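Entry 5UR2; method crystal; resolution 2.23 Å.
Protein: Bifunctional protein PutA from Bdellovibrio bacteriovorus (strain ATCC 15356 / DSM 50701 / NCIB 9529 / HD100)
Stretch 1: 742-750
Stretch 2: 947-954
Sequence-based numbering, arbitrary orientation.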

# COMPACT_ATOMS: atom_id res chain seq x y z
N ARG B 742 4.82 20.97 -0.46
CA ARG B 742 5.37 19.74 -1.00
C ARG B 742 5.64 19.92 -2.48
O ARG B 742 4.76 20.38 -3.22
CB ARG B 742 4.43 18.56 -0.78
CG ARG B 742 4.91 17.33 -1.57
CD ARG B 742 4.17 16.09 -1.18
NE ARG B 742 4.49 15.71 0.18
CZ ARG B 742 3.63 15.09 0.99
NH1 ARG B 742 2.39 14.79 0.57
NH2 ARG B 742 4.02 14.79 2.23
N CYS B 743 6.84 19.53 -2.91
CA CYS B 743 7.22 19.55 -4.32
C CYS B 743 7.23 18.14 -4.89
O CYS B 743 7.82 17.24 -4.28
CB CYS B 743 8.60 20.17 -4.51
SG CYS B 743 8.67 21.91 -4.08
N ILE B 744 6.58 17.95 -6.02
CA ILE B 744 6.61 16.70 -6.77
C ILE B 744 7.32 17.01 -8.08
O ILE B 744 6.73 17.61 -8.98
CB ILE B 744 5.20 16.14 -6.99
CG1 ILE B 744 4.46 16.05 -5.66
CG2 ILE B 744 5.26 14.76 -7.66
CD1 ILE B 744 2.95 15.78 -5.78
N ILE B 745 8.60 16.60 -8.21
CA ILE B 745 9.53 17.15 -9.19
C ILE B 745 10.14 16.04 -10.05
O ILE B 745 10.66 15.06 -9.51
CB ILE B 745 10.67 17.93 -8.51
CG1 ILE B 745 10.14 19.05 -7.62
CG2 ILE B 745 11.60 18.50 -9.56
CD1 ILE B 745 9.55 20.18 -8.38
N GLU B 746 10.13 16.22 -11.37
CA GLU B 746 10.88 15.38 -12.31
C GLU B 746 11.77 16.29 -13.16
O GLU B 746 11.29 17.27 -13.72
CB GLU B 746 9.91 14.57 -13.18
CG GLU B 746 10.56 13.65 -14.23
CD GLU B 746 9.57 13.14 -15.29
OE1 GLU B 746 8.36 12.92 -14.99
OE2 GLU B 746 10.00 12.99 -16.44
N MET B 747 13.08 15.98 -13.24
CA MET B 747 14.06 16.93 -13.78
C MET B 747 14.99 16.39 -14.88
O MET B 747 15.98 17.07 -15.21
CB MET B 747 14.92 17.49 -12.66
CG MET B 747 14.25 18.57 -11.85
SD MET B 747 15.32 19.04 -10.52
CE MET B 747 15.39 17.51 -9.61
N GLY B 748 14.73 15.24 -15.46
CA GLY B 748 15.53 14.82 -16.60
C GLY B 748 16.63 13.82 -16.26
O GLY B 748 16.84 13.41 -15.12
N GLY B 749 17.34 13.43 -17.32
CA GLY B 749 18.35 12.39 -17.21
C GLY B 749 19.42 12.51 -18.27
O GLY B 749 19.35 13.36 -19.16
N LYS B 750 20.45 11.68 -18.11
CA LYS B 750 21.50 11.47 -19.09
C LYS B 750 21.60 9.95 -19.22
O LYS B 750 22.48 9.33 -18.63
CB LYS B 750 22.83 12.10 -18.66
CG LYS B 750 23.91 12.08 -19.73
CD LYS B 750 23.57 13.02 -20.87
CE LYS B 750 24.58 12.93 -22.02
NZ LYS B 750 24.26 13.91 -23.11
N LYS B 947 18.82 10.79 -7.68
CA LYS B 947 19.89 11.76 -7.85
C LYS B 947 19.23 13.06 -8.32
O LYS B 947 18.16 13.40 -7.80
CB LYS B 947 20.95 11.26 -8.83
CG LYS B 947 21.77 10.05 -8.31
CD LYS B 947 22.96 9.73 -9.23
CE LYS B 947 23.65 8.42 -8.83
NZ LYS B 947 24.78 7.97 -9.75
N MET B 948 19.78 13.73 -9.33
CA MET B 948 19.21 14.99 -9.80
C MET B 948 18.06 14.81 -10.81
O MET B 948 17.64 15.79 -11.43
CB MET B 948 20.30 15.90 -10.39
CG MET B 948 21.39 16.32 -9.38
SD MET B 948 20.73 17.07 -7.85
CE MET B 948 20.00 18.53 -8.55
N SER B 949 17.52 13.60 -10.97
CA SER B 949 16.37 13.37 -11.85
C SER B 949 15.03 13.65 -11.18
O SER B 949 14.01 13.66 -11.88
CB SER B 949 16.37 11.93 -12.38
OG SER B 949 17.49 11.72 -13.21
N GLY B 950 14.98 13.85 -9.88
CA GLY B 950 13.75 14.28 -9.25
C GLY B 950 13.67 13.87 -7.79
O GLY B 950 14.63 13.37 -7.21
N ILE B 951 12.50 14.13 -7.21
CA ILE B 951 12.15 13.68 -5.87
C ILE B 951 10.62 13.60 -5.78
O ILE B 951 9.91 14.48 -6.26
CB ILE B 951 12.73 14.60 -4.78
CG1 ILE B 951 12.39 14.04 -3.39
CG2 ILE B 951 12.24 16.03 -4.96
CD1 ILE B 951 13.50 14.14 -2.35
N GLY B 952 10.13 12.50 -5.20
CA GLY B 952 8.71 12.32 -4.92
C GLY B 952 7.82 12.05 -6.12
O GLY B 952 6.59 12.09 -5.97
N SER B 953 8.38 11.79 -7.30
CA SER B 953 7.59 11.62 -8.53
C SER B 953 7.86 10.23 -9.10
O SER B 953 8.87 10.02 -9.78
CB SER B 953 7.93 12.70 -9.56
OG SER B 953 7.17 12.55 -10.74
N LYS B 954 6.96 9.29 -8.83
CA LYS B 954 6.96 7.98 -9.46
C LYS B 954 5.56 7.80 -10.09
O LYS B 954 4.69 7.15 -9.50
CB LYS B 954 7.30 6.91 -8.44
CG LYS B 954 7.69 5.59 -9.05
CD LYS B 954 8.88 5.74 -9.98
CE LYS B 954 9.65 4.41 -10.10
NZ LYS B 954 10.60 4.46 -11.27
O HOH W 1 8.29 11.14 -13.07

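What joins the two backbones? Stretches 742-750 and 947-954, at least 200 residues apart in sequence wherever they touch, meet as a short antiparallel ladder. Ile745 and Ile951 form its hydrogen-bonded pair: Ile745 N donates to Ile951 O at 3.2 Å, nearly in line at 171°, and Ile951 N returns a bond to Ile745 O at 3.1 Å. Glu746 and Gly950 follow as the non-hydrogen-bonded pair, with CA atoms 4.3 Å apart. One step further, Met747 N donates to Ser949 O at 2.8 Å, so the backbone bonding continues beyond the strand of the first stretch and into the type I turn that runs from Lys947 to Gly950.

How do polar side chains add to this? Ser949, in the m rotamer, places its hydroxyl over the backbone of the loop that follows the first strand, and Ser949 OG donates to Gly748 O at 2.6 Å. Ser949 CA also approaches Gly748 O, at 3.3 Å, in a CA-H...O contact, so this carbonyl is met by both the side chain and the backbone of one serine. A small hydroxyl residue suits the spot, since its short reach is enough for the neighbouring carbonyl. At Ser953 the link is indirect. A water donates to Glu746 OE1 at 2.6 Å and lies 2.9 Å from Ser953 OG in a second hydrogen bond. The extended glutamate, t at both chi1 and chi2, carries its carboxylate out to this water, which bridges the two side chains.

Where do the apolar side chains pack? Ile745 and Ile951 point to the same face of the sheet, and Ile745 CB comes within 4.3 Å of Ile951 CG2, although the ends of both side chains lead away from the opposing stretch. Ile744 contributes through its branch methyl: Ile744 CG2 lies 3.4 Å from Gly952 O and 3.9 Å from Ser953 CB. Met747 has the largest area covered by the other stretch, 69 Å². Its flexible thioether chain brings Met747 CE to 3.4 Å from Met948 O and 3.6 Å from Gly950 CA, so the methyl lies against turn backbone. In all, the contact buries 478 Å², summed over both sides.

Why are there glycines along the seam? Gly950 allows the close approach of the strands. A CB there would point to the same face of the sheet as Glu746 and would sit 2.4 Å from Ile745 O, a clash, and a tight 3.3 Å from Glu746 CA; the backbone angles of Gly950, 153/-174, would also jam it against the preceding carbonyl. Gly748, at 100/179, is likewise suited to glycine by its own backbone, as a CB would press on the carbonyl before it, yet would meet nothing of the other stretch. Gly952 has a positive phi of 73°, which favours glycine where the second stretch leaves its strand.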